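Local coordinates for protein threonine phosphate decarboxylase-like enzyme (Sulfurospirillum multivorans, PDB 6OUX) that decarboxylates L-serine O-phosphate to ethanolamine O-phosphate in a pyridoxal phosphate-dependent reaction, supplying a building block for norcobamide biosynthesis, at residues 107-110 / 111-115; 256-260 / 261-265; 136-139 / 140-144; 224-227 / 228-231; 280-283 / 284-288. One frame throughout, in Å; residues are numbered along the deposited sequence.

Contact 1 of 5, residues 107-110 / 111-115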
loop_
_atom_site.group_PDB
_atom_site.type_symbol
_atom_site.label_atom_id
_atom_site.label_comp_id
_atom_site.label_asym_id
_atom_site.label_seq_id
_atom_site.Cartn_x
_atom_site.Cartn_y
_atom_site.Cartn_z
ATOM N N GLY A 107 -5.257 4.612 3.290
ATOM C CA GLY A 107 -6.545 5.266 3.133
ATOM C C GLY A 107 -7.262 5.247 4.439
ATOM O O GLY A 107 -6.857 4.537 5.365
ATOM N N ALA A 108 -8.325 6.033 4.524
ATOM C CA ALA A 108 -9.094 6.134 5.731
ATOM C C ALA A 108 -9.746 4.783 6.110
ATOM O O ALA A 108 -9.612 4.291 7.238
ATOM C CB ALA A 108 -10.139 7.219 5.556
ATOM N N THR A 109 -10.425 4.147 5.152
ATOM C CA THR A 109 -11.070 2.877 5.383
ATOM C C THR A 109 -10.077 1.746 5.772
ATOM O O THR A 109 -10.367 1.011 6.674
ATOM C CB THR A 109 -11.935 2.486 4.171
ATOM O OG1 THR A 109 -12.818 3.577 3.907
ATOM C CG2 THR A 109 -12.783 1.220 4.487
ATOM N N GLU A 110 -8.910 1.668 5.134
ATOM C CA GLU A 110 -7.856 0.734 5.541
ATOM C C GLU A 110 -7.393 0.985 6.994
ATOM O O GLU A 110 -7.170 0.011 7.752
ATOM C CB GLU A 110 -6.641 0.727 4.612
ATOM C CG GLU A 110 -6.873 0.384 3.127
ATOM C CD GLU A 110 -7.685 1.428 2.327
ATOM O OE1 GLU A 110 -7.854 2.581 2.737
ATOM O OE2 GLU A 110 -8.192 1.099 1.226
ATOM N N ILE A 111 -7.240 2.254 7.378
ATOM C CA ILE A 111 -6.862 2.564 8.742
ATOM C C ILE A 111 -7.961 2.143 9.722
ATOM O O ILE A 111 -7.655 1.568 10.760
ATOM C CB ILE A 111 -6.446 4.023 8.895
ATOM C CG1 ILE A 111 -5.117 4.231 8.125
ATOM C CG2 ILE A 111 -6.283 4.385 10.382
ATOM C CD1 ILE A 111 -4.831 5.752 7.933
ATOM N N ILE A 112 -9.237 2.395 9.396
ATOM C CA ILE A 112 -10.324 2.022 10.300
ATOM C C ILE A 112 -10.468 0.510 10.443
ATOM O O ILE A 112 -10.735 0.011 11.511
ATOM C CB ILE A 112 -11.652 2.684 9.877
ATOM C CG1 ILE A 112 -11.559 4.204 10.040
ATOM C CG2 ILE A 112 -12.832 2.160 10.708
ATOM C CD1 ILE A 112 -12.748 4.962 9.469
ATOM N N GLN A 113 -10.217 -0.219 9.375
ATOM C CA GLN A 113 -10.199 -1.660 9.432
ATOM C C GLN A 113 -9.107 -2.185 10.334
ATOM O O GLN A 113 -9.400 -3.127 11.096
ATOM C CB GLN A 113 -10.164 -2.250 8.003
ATOM C CG GLN A 113 -11.496 -1.918 7.310
ATOM C CD GLN A 113 -11.586 -2.139 5.793
ATOM O OE1 GLN A 113 -12.706 -2.133 5.223
ATOM N NE2 GLN A 113 -10.446 -2.319 5.134
ATOM N N MET A 114 -7.898 -1.623 10.270
ATOM C CA MET A 114 -6.794 -1.915 11.252
ATOM C C MET A 114 -7.201 -1.610 12.692
ATOM O O MET A 114 -7.042 -2.451 13.565
ATOM C CB MET A 114 -5.502 -1.208 10.859
ATOM C CG MET A 114 -4.333 -1.201 11.878
ATOM S SD MET A 114 -2.994 -0.014 11.522
ATOM C CE MET A 114 -3.738 1.434 12.280
ATOM N N LEU A 115 -7.830 -0.448 12.930
ATOM C CA LEU A 115 -8.347 -0.125 14.243
ATOM C C LEU A 115 -9.377 -1.123 14.784
ATOM O O LEU A 115 -9.320 -1.528 15.947
ATOM C CB LEU A 115 -8.945 1.299 14.238
ATOM C CG LEU A 115 -7.931 2.436 14.026
ATOM C CD1 LEU A 115 -8.656 3.764 13.879
ATOM C CD2 LEU A 115 -6.948 2.479 15.183
#
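Q113 folds its side chain back along the helix and lays it against T109. Its CG sits 3.2 Å from T109 O, and its OE1 reaches T109 CG2 at 3.4 Å. The two side chains cross obliquely. This placement follows from the first torsion of Q113. CG lies beside the backbone N (chi1 -67°), and the chain beyond it runs straight on toward the preceding turn. The methyl of T109 faces the amide of Q113, while OG1 sits beside its own backbone N. Just before Q113, I111 CG1 lies 3.3 Å from G107 O and I112 CG1 3.4 Å from A108 O. An alanine in place of Q113 would probably leave the methyl of T109 uncovered on this side and take away a contact with F137.

The backbone holds these groups in step. I111 N, I112 N, Q113 N and M114 N each bond to the carbonyl four residues back, starting at G107. The bond from Q113 N to T109 O measures 3.0 Å. G107 is the N-cap. E110 bends at chi2 (68°) back toward it, and a CB on G107 would clash with E110 OE1. E110 OE2 makes a salt bridge with R252.

No other chain of the assembly touches residues 107-115. T109 lies about 8 Å, side chain to side chain, from N181, a probable substrate-binding residue. I112 faces strands 204-208 and 236-241 of the large sheet. I111 and M114 pack on F103 of strand 102-105.

Contact 2 of 5, residues 256-260 / 261-265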
loop_
_atom_site.group_PDB
_atom_site.type_symbol
_atom_site.label_atom_id
_atom_site.label_comp_id
_atom_site.label_asym_id
_atom_site.label_seq_id
_atom_site.Cartn_x
_atom_site.Cartn_y
_atom_site.Cartn_z
ATOM N N ALA A 256 -4.188 9.107 10.217
ATOM C CA ALA A 256 -4.958 9.155 11.456
ATOM C C ALA A 256 -4.191 9.905 12.519
ATOM O O ALA A 256 -2.943 9.862 12.542
ATOM C CB ALA A 256 -5.262 7.770 11.963
ATOM N N LEU A 257 -4.934 10.559 13.406
ATOM C CA LEU A 257 -4.410 11.176 14.653
ATOM C C LEU A 257 -4.936 10.308 15.808
ATOM O O LEU A 257 -6.143 10.070 15.927
ATOM C CB LEU A 257 -4.926 12.597 14.814
ATOM C CG LEU A 257 -4.704 13.548 13.623
ATOM C CD1 LEU A 257 -5.230 14.945 13.910
ATOM C CD2 LEU A 257 -3.262 13.651 13.188
ATOM N N MET A 258 -4.022 9.800 16.609
ATOM C CA MET A 258 -4.372 8.900 17.673
ATOM C C MET A 258 -3.303 8.897 18.752
ATOM O O MET A 258 -2.273 9.556 18.648
ATOM C CB MET A 258 -4.664 7.484 17.135
ATOM C CG MET A 258 -3.528 6.750 16.449
ATOM S SD MET A 258 -3.960 5.062 15.800
ATOM C CE MET A 258 -4.111 5.337 14.229
ATOM N N ASP A 259 -3.584 8.154 19.800
ATOM C CA ASP A 259 -2.684 8.041 20.956
ATOM C C ASP A 259 -1.277 7.631 20.493
ATOM O O ASP A 259 -1.146 6.684 19.746
ATOM C CB ASP A 259 -3.276 6.987 21.920
ATOM C CG ASP A 259 -2.406 6.771 23.109
ATOM O OD1 ASP A 259 -2.412 7.646 24.036
ATOM O OD2 ASP A 259 -1.643 5.793 23.084
ATOM N N SER A 260 -0.241 8.358 20.898
ATOM C CA SER A 260 1.108 8.078 20.414
ATOM C C SER A 260 1.667 6.759 20.910
ATOM O O SER A 260 2.437 6.085 20.176
ATOM C CB SER A 260 2.078 9.234 20.710
ATOM O OG SER A 260 2.142 9.438 22.085
ATOM N N ARG A 261 1.268 6.362 22.120
ATOM C CA ARG A 261 1.643 5.047 22.667
ATOM C C ARG A 261 1.155 3.903 21.752
ATOM O O ARG A 261 1.903 2.973 21.412
ATOM C CB ARG A 261 0.966 4.860 24.047
ATOM C CG ARG A 261 1.870 4.512 25.204
ATOM C CD ARG A 261 2.990 5.528 25.426
ATOM N NE ARG A 261 2.587 6.943 25.500
ATOM C CZ ARG A 261 2.450 7.679 26.616
ATOM N NH1 ARG A 261 2.596 7.146 27.810
ATOM N NH2 ARG A 261 2.113 8.959 26.523
ATOM N N LYS A 262 -0.131 3.960 21.417
ATOM C CA LYS A 262 -0.763 3.027 20.495
ATOM C C LYS A 262 -0.055 3.037 19.107
ATOM O O LYS A 262 0.254 1.982 18.540
ATOM C CB LYS A 262 -2.216 3.415 20.404
ATOM C CG LYS A 262 -3.107 2.585 19.509
ATOM C CD LYS A 262 -4.498 3.228 19.523
ATOM C CE LYS A 262 -5.467 2.650 18.483
ATOM N NZ LYS A 262 -6.269 1.543 19.051
ATOM N N ILE A 263 0.210 4.208 18.546
ATOM C CA ILE A 263 1.000 4.237 17.276
ATOM C C ILE A 263 2.366 3.553 17.459
ATOM O O ILE A 263 2.808 2.799 16.566
ATOM C CB ILE A 263 1.190 5.646 16.749
ATOM C CG1 ILE A 263 -0.159 6.212 16.270
ATOM C CG2 ILE A 263 2.205 5.703 15.615
ATOM C CD1 ILE A 263 -0.104 7.691 16.010
ATOM N N ASP A 264 3.021 3.781 18.612
ATOM C CA ASP A 264 4.390 3.214 18.859
ATOM C C ASP A 264 4.302 1.717 18.826
ATOM O O ASP A 264 5.151 1.076 18.221
ATOM C CB ASP A 264 4.974 3.597 20.227
ATOM C CG ASP A 264 5.341 5.047 20.329
ATOM O OD1 ASP A 264 5.810 5.689 19.328
ATOM O OD2 ASP A 264 5.173 5.549 21.466
ATOM N N ALA A 265 3.259 1.177 19.484
ATOM C CA ALA A 265 2.995 -0.268 19.539
ATOM C C ALA A 265 2.711 -0.861 18.159
ATOM O O ALA A 265 3.283 -1.879 17.770
ATOM C CB ALA A 265 1.839 -0.563 20.493
HETATM O O HOH W 1 0.077 8.193 24.514
#
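D259 swings its carboxylate away from its own backbone N (chi1 178°), and OD2 thereby meets K262 N. M258 takes a more crowded rotamer, with CG between the backbone N and the carbonyl carbon (chi1 63°). That brings M258 CG to 3.4 Å from I263 CG1, a tight contact. K262 stays extended from CA to CE. Its CE passes M258 SD at 3.9 Å, the two chains crossing at about a right angle.

D259 is the N-cap of helix 260-266. K262 N donates to D259 OD2 at 2.9 Å and 163°. The oxygen is met on its anti side, slightly out of the carboxylate plane. The backbone adds a bond from I263 N to D259 O, so the residue is held at two points. Water 1 extends the cap. It donates to D259 OD1 at 2.6 Å and accepts from R261 N.

One step on, D264 N bonds to S260 O at 2.8 Å. The carboxylate of D264 curls over the same carbonyl, with OD2 3.1 Å from S260 O. Two acceptors face each other there. OD1 is paired with R85 in a salt bridge. A leucine in place of D264 would remove the carboxylate and would probably leave R85 without its opposite charge here.

The contact marks the turn from strand 254-257 into helix 260-266. M258 and K262 lean on L115 of helix 108-116. I263 packs on F103 of strand 102-105 and on Q88 of helix 84-95.

Contact 3 of 5, residues 136-139 / 140-144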
loop_
_atom_site.group_PDB
_atom_site.type_symbol
_atom_site.label_atom_id
_atom_site.label_comp_id
_atom_site.label_asym_id
_atom_site.label_seq_id
_atom_site.Cartn_x
_atom_site.Cartn_y
_atom_site.Cartn_z
ATOM N N GLU A 136 -17.149 -6.619 8.588
ATOM C CA GLU A 136 -16.249 -7.738 8.237
ATOM C C GLU A 136 -14.890 -7.585 8.868
ATOM O O GLU A 136 -14.101 -8.507 8.844
ATOM C CB GLU A 136 -16.015 -7.944 6.725
ATOM C CG GLU A 136 -17.214 -7.816 5.815
ATOM C CD GLU A 136 -17.244 -6.453 5.203
ATOM O OE1 GLU A 136 -17.185 -5.490 6.011
ATOM O OE2 GLU A 136 -17.248 -6.345 3.953
ATOM N N PHE A 137 -14.598 -6.439 9.466
ATOM C CA PHE A 137 -13.245 -6.272 9.961
ATOM C C PHE A 137 -13.063 -6.427 11.466
ATOM O O PHE A 137 -11.930 -6.501 11.948
ATOM C CB PHE A 137 -12.711 -5.005 9.334
ATOM C CG PHE A 137 -12.628 -5.126 7.835
ATOM C CD1 PHE A 137 -11.534 -5.776 7.242
ATOM C CD2 PHE A 137 -13.672 -4.690 7.028
ATOM C CE1 PHE A 137 -11.455 -5.926 5.868
ATOM C CE2 PHE A 137 -13.598 -4.844 5.645
ATOM C CZ PHE A 137 -12.485 -5.459 5.066
ATOM N N VAL A 138 -14.168 -6.560 12.195
ATOM C CA VAL A 138 -14.104 -6.733 13.632
ATOM C C VAL A 138 -13.740 -8.202 13.911
ATOM O O VAL A 138 -13.979 -9.069 13.062
ATOM C CB VAL A 138 -15.435 -6.359 14.344
ATOM C CG1 VAL A 138 -15.889 -4.941 13.967
ATOM C CG2 VAL A 138 -16.551 -7.376 14.090
ATOM N N GLY A 139 -13.169 -8.475 15.082
ATOM C CA GLY A 139 -12.855 -9.849 15.513
ATOM C C GLY A 139 -14.095 -10.680 15.718
ATOM O O GLY A 139 -15.178 -10.150 15.945
ATOM N N LYS A 140 -13.942 -11.998 15.667
ATOM C CA LYS A 140 -15.099 -12.896 15.704
ATOM C C LYS A 140 -15.941 -12.822 16.989
ATOM O O LYS A 140 -17.151 -12.989 16.934
ATOM C CB LYS A 140 -14.673 -14.339 15.386
ATOM C CG LYS A 140 -13.739 -14.987 16.394
ATOM C CD LYS A 140 -13.337 -16.389 15.936
ATOM C CE LYS A 140 -13.372 -17.356 17.115
ATOM N NZ LYS A 140 -12.971 -18.740 16.759
ATOM N N GLY A 141 -15.316 -12.562 18.134
ATOM C CA GLY A 141 -16.083 -12.284 19.350
ATOM C C GLY A 141 -16.874 -10.952 19.341
ATOM O O GLY A 141 -17.803 -10.775 20.115
ATOM N N CYS A 142 -16.527 -10.028 18.448
ATOM C CA CYS A 142 -16.951 -8.635 18.583
ATOM C C CYS A 142 -18.387 -8.471 18.157
ATOM O O CYS A 142 -18.802 -8.970 17.120
ATOM C CB CYS A 142 -16.068 -7.732 17.725
ATOM S SG CYS A 142 -16.426 -5.963 17.838
ATOM N N GLU A 143 -19.144 -7.792 18.976
ATOM C CA GLU A 143 -20.490 -7.380 18.625
ATOM C C GLU A 143 -20.502 -6.080 17.788
ATOM O O GLU A 143 -19.669 -5.201 18.003
ATOM C CB GLU A 143 -21.245 -7.096 19.901
ATOM C CG GLU A 143 -21.363 -8.283 20.841
ATOM C CD GLU A 143 -22.192 -7.965 22.082
ATOM O OE1 GLU A 143 -23.011 -7.022 22.042
ATOM O OE2 GLU A 143 -22.016 -8.668 23.094
ATOM N N VAL A 144 -21.441 -5.972 16.856
ATOM C CA VAL A 144 -21.706 -4.711 16.109
ATOM C C VAL A 144 -23.160 -4.285 16.385
ATOM O O VAL A 144 -24.047 -5.114 16.293
ATOM C CB VAL A 144 -21.475 -4.923 14.611
ATOM C CG1 VAL A 144 -21.625 -3.618 13.836
ATOM C CG2 VAL A 144 -20.076 -5.501 14.363
#
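V138 and C142 make the main apolar contact. V138 CB lies 3.7 Å from C142 SG, and V138 CG2 lies 3.7 Å from C142 CB. The sulfur is trans to the backbone N of C142 (chi1 -178°), which carries it alongside the valine. V138 CG2 also reaches V144 CG2 at 4.0 Å, the two valines crossing at a slant. One methyl of V138 thus touches both residues.

The polar part is a single bond. C142 N donates to G139 O at 2.8 Å and 157°. The donor sits above the carbonyl plane, 51° out of it. This bond closes a type I beta turn from G139 to C142, with K140 and G141 at its corner. The turn leads into strand 143-148, the outermost strand at one end of the seven-stranded sheet of this aminotransferase-type fold. That strand runs parallel to strand 123-128.

C142 CB packs close to the acceptor, 3.1 Å from G139 O. K140 sends its chain away from the turn, at the surface of the protein. V138 and V144 both rest on V124 of strand 123-128. V144 touches L126 as well.

Contact 4 of 5, residues 224-227 / 228-231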
loop_
_atom_site.group_PDB
_atom_site.type_symbol
_atom_site.label_atom_id
_atom_site.label_comp_id
_atom_site.label_asym_id
_atom_site.label_seq_id
_atom_site.Cartn_x
_atom_site.Cartn_y
_atom_site.Cartn_z
ATOM N N LEU A 224 -12.478 23.688 7.098
ATOM C CA LEU A 224 -12.816 23.086 8.376
ATOM C C LEU A 224 -11.841 21.995 8.629
ATOM O O LEU A 224 -11.263 21.462 7.698
ATOM C CB LEU A 224 -14.224 22.477 8.325
ATOM C CG LEU A 224 -15.350 23.490 8.103
ATOM C CD1 LEU A 224 -16.619 22.789 7.679
ATOM C CD2 LEU A 224 -15.559 24.317 9.373
ATOM N N SER A 225 -11.710 21.628 9.899
ATOM C CA SER A 225 -10.787 20.599 10.311
ATOM C C SER A 225 -11.241 20.023 11.646
ATOM O O SER A 225 -11.558 20.786 12.516
ATOM C CB SER A 225 -9.421 21.200 10.556
ATOM O OG SER A 225 -8.627 20.142 11.045
ATOM N N SER A 226 -11.220 18.711 11.795
ATOM C CA SER A 226 -11.568 18.019 13.077
ATOM C C SER A 226 -10.289 17.872 14.037
ATOM O O SER A 226 -10.362 17.221 15.106
ATOM C CB SER A 226 -12.165 16.618 12.778
ATOM O OG SER A 226 -13.212 16.591 11.836
ATOM N N THR A 227 -9.135 18.492 13.672
ATOM C CA THR A 227 -7.958 18.473 14.602
ATOM C C THR A 227 -8.263 19.105 15.974
ATOM O O THR A 227 -7.744 18.608 16.995
ATOM C CB THR A 227 -6.740 19.165 13.951
ATOM O OG1 THR A 227 -6.430 18.509 12.730
ATOM C CG2 THR A 227 -5.451 19.138 14.795
ATOM N N VAL A 228 -9.064 20.180 15.995
ATOM C CA VAL A 228 -9.591 20.778 17.232
ATOM C C VAL A 228 -10.212 19.729 18.149
ATOM O O VAL A 228 -9.986 19.727 19.350
ATOM C CB VAL A 228 -10.668 21.902 17.093
ATOM C CG1 VAL A 228 -10.091 23.188 16.615
ATOM C CG2 VAL A 228 -11.839 21.554 16.212
ATOM N N LEU A 229 -10.945 18.802 17.568
ATOM C CA LEU A 229 -11.550 17.701 18.343
ATOM C C LEU A 229 -10.544 16.706 18.879
ATOM O O LEU A 229 -10.624 16.275 20.070
ATOM C CB LEU A 229 -12.618 16.993 17.535
ATOM C CG LEU A 229 -13.622 17.887 16.864
ATOM C CD1 LEU A 229 -14.557 16.979 16.014
ATOM C CD2 LEU A 229 -14.427 18.763 17.826
ATOM N N PHE A 230 -9.570 16.358 18.050
ATOM C CA PHE A 230 -8.459 15.545 18.500
ATOM C C PHE A 230 -7.737 16.199 19.667
ATOM O O PHE A 230 -7.452 15.529 20.689
ATOM C CB PHE A 230 -7.458 15.304 17.354
ATOM C CG PHE A 230 -6.252 14.480 17.777
ATOM C CD1 PHE A 230 -6.425 13.196 18.120
ATOM C CD2 PHE A 230 -4.984 15.027 17.837
ATOM C CE1 PHE A 230 -5.358 12.404 18.474
ATOM C CE2 PHE A 230 -3.899 14.270 18.211
ATOM C CZ PHE A 230 -4.085 12.963 18.540
ATOM N N ASP A 231 -7.507 17.508 19.586
ATOM C CA ASP A 231 -6.753 18.169 20.646
ATOM C C ASP A 231 -7.479 18.271 21.999
ATOM O O ASP A 231 -6.813 18.230 23.061
ATOM C CB ASP A 231 -6.288 19.547 20.243
ATOM C CG ASP A 231 -5.207 19.531 19.210
ATOM O OD1 ASP A 231 -4.515 18.492 18.949
ATOM O OD2 ASP A 231 -5.095 20.628 18.643
HETATM O O HOH W 2 -9.050 22.257 13.886
#
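S226 O takes two backbone donors from the next turn. F230 N is the straighter one, at 3.2 Å and 162°, and lies in the carbonyl plane. L229 N is nearer, at 3.0 Å, but its bond is bent and weak. Beside it, D231 N donates to T227 O at 2.8 Å.

Side chains gather round the same two carbonyls. F230 CB sits 3.3 Å from T227 O. Its CG is turned from its own backbone N to the far side (chi1 179°), and this leads the ring off, away from residues 224-227. D231 lies side by side with T227, both pointing the same way. L229 CD1 touches S226 CB at 4.0 Å.

S226 is the N-cap of helix 227-232, yet its side chain makes no capping bond. Its OG bonds to E209 instead. The hydroxyl one residue earlier works at the helix start. S225 OG accepts from T227 N at 3.1 Å, a nearly straight bond that forms an ST turn. Water 2 bridges another step. It donates to S225 O and accepts from V228 N at 3.0 Å. A helix-start amide is thereby bonded without any side chain.

V228 CG2 approaches S225 O at 3.8 Å. L229 fits against L189, H193 and L196 of helix 189-198. F230 meets I238 of strand 236-241 and L257 of strand 254-257.

Contact 5 of 5, residues 280-283 / 284-288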
loop_
_atom_site.group_PDB
_atom_site.type_symbol
_atom_site.label_atom_id
_atom_site.label_comp_id
_atom_site.label_asym_id
_atom_site.label_seq_id
_atom_site.Cartn_x
_atom_site.Cartn_y
_atom_site.Cartn_z
ATOM N N GLU A 280 5.051 9.428 -1.486
ATOM C CA GLU A 280 5.887 10.336 -0.732
ATOM C C GLU A 280 6.001 11.709 -1.341
ATOM O O GLU A 280 5.890 12.668 -0.608
ATOM C CB GLU A 280 7.283 9.784 -0.535
ATOM C CG GLU A 280 8.134 10.702 0.284
ATOM C CD GLU A 280 9.494 10.110 0.614
ATOM O OE1 GLU A 280 9.788 8.934 0.277
ATOM O OE2 GLU A 280 10.279 10.867 1.188
ATOM N N TYR A 281 6.275 11.797 -2.651
ATOM C CA TYR A 281 6.320 13.062 -3.362
ATOM C C TYR A 281 5.014 13.837 -3.050
ATOM O O TYR A 281 5.032 15.022 -2.720
ATOM C CB TYR A 281 6.416 12.858 -4.881
ATOM C CG TYR A 281 6.194 14.146 -5.625
ATOM C CD1 TYR A 281 7.241 15.085 -5.755
ATOM C CD2 TYR A 281 4.941 14.505 -6.103
ATOM C CE1 TYR A 281 7.049 16.317 -6.396
ATOM C CE2 TYR A 281 4.744 15.762 -6.715
ATOM C CZ TYR A 281 5.792 16.657 -6.851
ATOM O OH TYR A 281 5.614 17.886 -7.474
ATOM N N CYS A 282 3.896 13.152 -3.165
ATOM C CA CYS A 282 2.594 13.817 -3.026
ATOM C C CYS A 282 2.378 14.271 -1.601
ATOM O O CYS A 282 1.884 15.365 -1.354
ATOM C CB CYS A 282 1.460 12.879 -3.436
ATOM S SG CYS A 282 1.271 12.673 -5.220
ATOM N N LEU A 283 2.786 13.436 -0.674
ATOM C CA LEU A 283 2.654 13.773 0.730
ATOM C C LEU A 283 3.423 15.061 1.075
ATOM O O LEU A 283 2.884 15.961 1.796
ATOM C CB LEU A 283 3.146 12.642 1.619
ATOM C CG LEU A 283 2.614 12.773 3.029
ATOM C CD1 LEU A 283 1.245 12.114 3.046
ATOM C CD2 LEU A 283 3.541 12.132 4.059
ATOM N N ARG A 284 4.653 15.142 0.559
ATOM C CA ARG A 284 5.507 16.303 0.813
ATOM C C ARG A 284 5.025 17.525 0.053
ATOM O O ARG A 284 5.185 18.652 0.532
ATOM C CB ARG A 284 6.929 16.034 0.445
ATOM C CG ARG A 284 7.611 14.992 1.307
ATOM C CD ARG A 284 9.054 14.781 0.817
ATOM N NE ARG A 284 9.682 13.785 1.648
ATOM C CZ ARG A 284 10.248 14.023 2.829
ATOM N NH1 ARG A 284 10.369 15.264 3.316
ATOM N NH2 ARG A 284 10.733 13.000 3.508
ATOM N N LEU A 285 4.411 17.315 -1.093
ATOM C CA LEU A 285 3.763 18.388 -1.787
ATOM C C LEU A 285 2.631 18.983 -0.961
ATOM O O LEU A 285 2.554 20.192 -0.745
ATOM C CB LEU A 285 3.239 17.862 -3.127
ATOM C CG LEU A 285 2.641 18.922 -4.029
ATOM C CD1 LEU A 285 3.731 19.872 -4.545
ATOM C CD2 LEU A 285 1.952 18.176 -5.135
ATOM N N PHE A 286 1.771 18.103 -0.465
ATOM C CA PHE A 286 0.489 18.470 0.161
ATOM C C PHE A 286 0.652 19.324 1.385
ATOM O O PHE A 286 -0.311 19.972 1.778
ATOM C CB PHE A 286 -0.312 17.217 0.549
ATOM C CG PHE A 286 -0.797 16.398 -0.606
ATOM C CD1 PHE A 286 -0.784 16.862 -1.917
ATOM C CD2 PHE A 286 -1.264 15.095 -0.372
ATOM C CE1 PHE A 286 -1.233 16.041 -2.957
ATOM C CE2 PHE A 286 -1.697 14.283 -1.398
ATOM C CZ PHE A 286 -1.712 14.764 -2.681
ATOM N N VAL A 287 1.865 19.398 1.937
ATOM C CA VAL A 287 2.134 20.274 3.097
ATOM C C VAL A 287 3.004 21.491 2.824
ATOM O O VAL A 287 3.262 22.313 3.727
ATOM C CB VAL A 287 2.599 19.423 4.319
ATOM C CG1 VAL A 287 1.588 18.306 4.576
ATOM C CG2 VAL A 287 3.984 18.825 4.131
ATOM N N ARG A 288 3.412 21.697 1.576
ATOM C CA ARG A 288 4.123 22.926 1.235
ATOM C C ARG A 288 3.151 24.089 1.244
ATOM O O ARG A 288 2.057 23.994 0.717
ATOM C CB ARG A 288 4.789 22.835 -0.120
ATOM C CG ARG A 288 6.289 22.616 -0.049
ATOM C CD ARG A 288 6.729 21.789 -1.201
ATOM N NE ARG A 288 6.506 22.470 -2.444
ATOM C CZ ARG A 288 6.699 21.930 -3.641
ATOM N NH1 ARG A 288 7.052 20.665 -3.772
ATOM N NH2 ARG A 288 6.508 22.662 -4.718
#
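R284 leaves the helix with CB 3.7 Å from E280 O. Its CG lies beside its own backbone N (chi1 -67°) and passes the same E280 O at 3.5 Å. CD then comes within 4.1 Å of E280 OE2. NE donates to OE2 at 3.0 Å, using the anti lone pair of that oxygen. NH2 reaches the same OE2 at 3.2 Å, and both nitrogens point to it nearly in the guanidinium plane. The carboxylate itself is turned 42° from that plane. So the arginine grips one oxygen side-on, while the two chains run side by side.

This is an i to i+4 salt bridge on helix 277-286, laid over the backbone bond from R284 N to E280 O. S82 OG bonds to E280 OE2 as well, and weakly to R284 NH2. The shared oxygen is therefore held by R284 and by S82, which lies just before helix 84-95. These bonds are likely to keep the glutamate negatively charged.

The residues between and just after them pack with rings. C282 CB sits over the F286 ring, 4.2 Å from its centroid, an off-centre CH-pi contact. C282 O lies over one face too, offset toward the rim. C282 SG stands obliquely to the ring. F286 also stacks with F246. Y281 CE2 meets L285 CD2 at 4.0 Å, and the tyrosine OH bonds to E66 of helix 53-68.

Along the chain the order is contact 1, contact 3, contact 4, contact 2, contact 5. Each closes only a local turn, all five lie in series, and none nests in or crosses another. Contact 1 starts helix 108-116, and its Q113 touches F137 of the loop of contact 3. Contact 3 then turns into edge strand 143-148. Contact 4 begins helix 227-232, whose F230 packs on L257 of contact 2. Contact 2 leaves strand 254-257 and returns to contact 1, where L115 meets M258 and K262. Contact 5 stands apart on helix 277-286, its nearest atoms about 9 Å from contact 2. Contacts 2 and 3 lie at strands of the seven-stranded sheet, and the helices of contacts 1 and 4 pack on it.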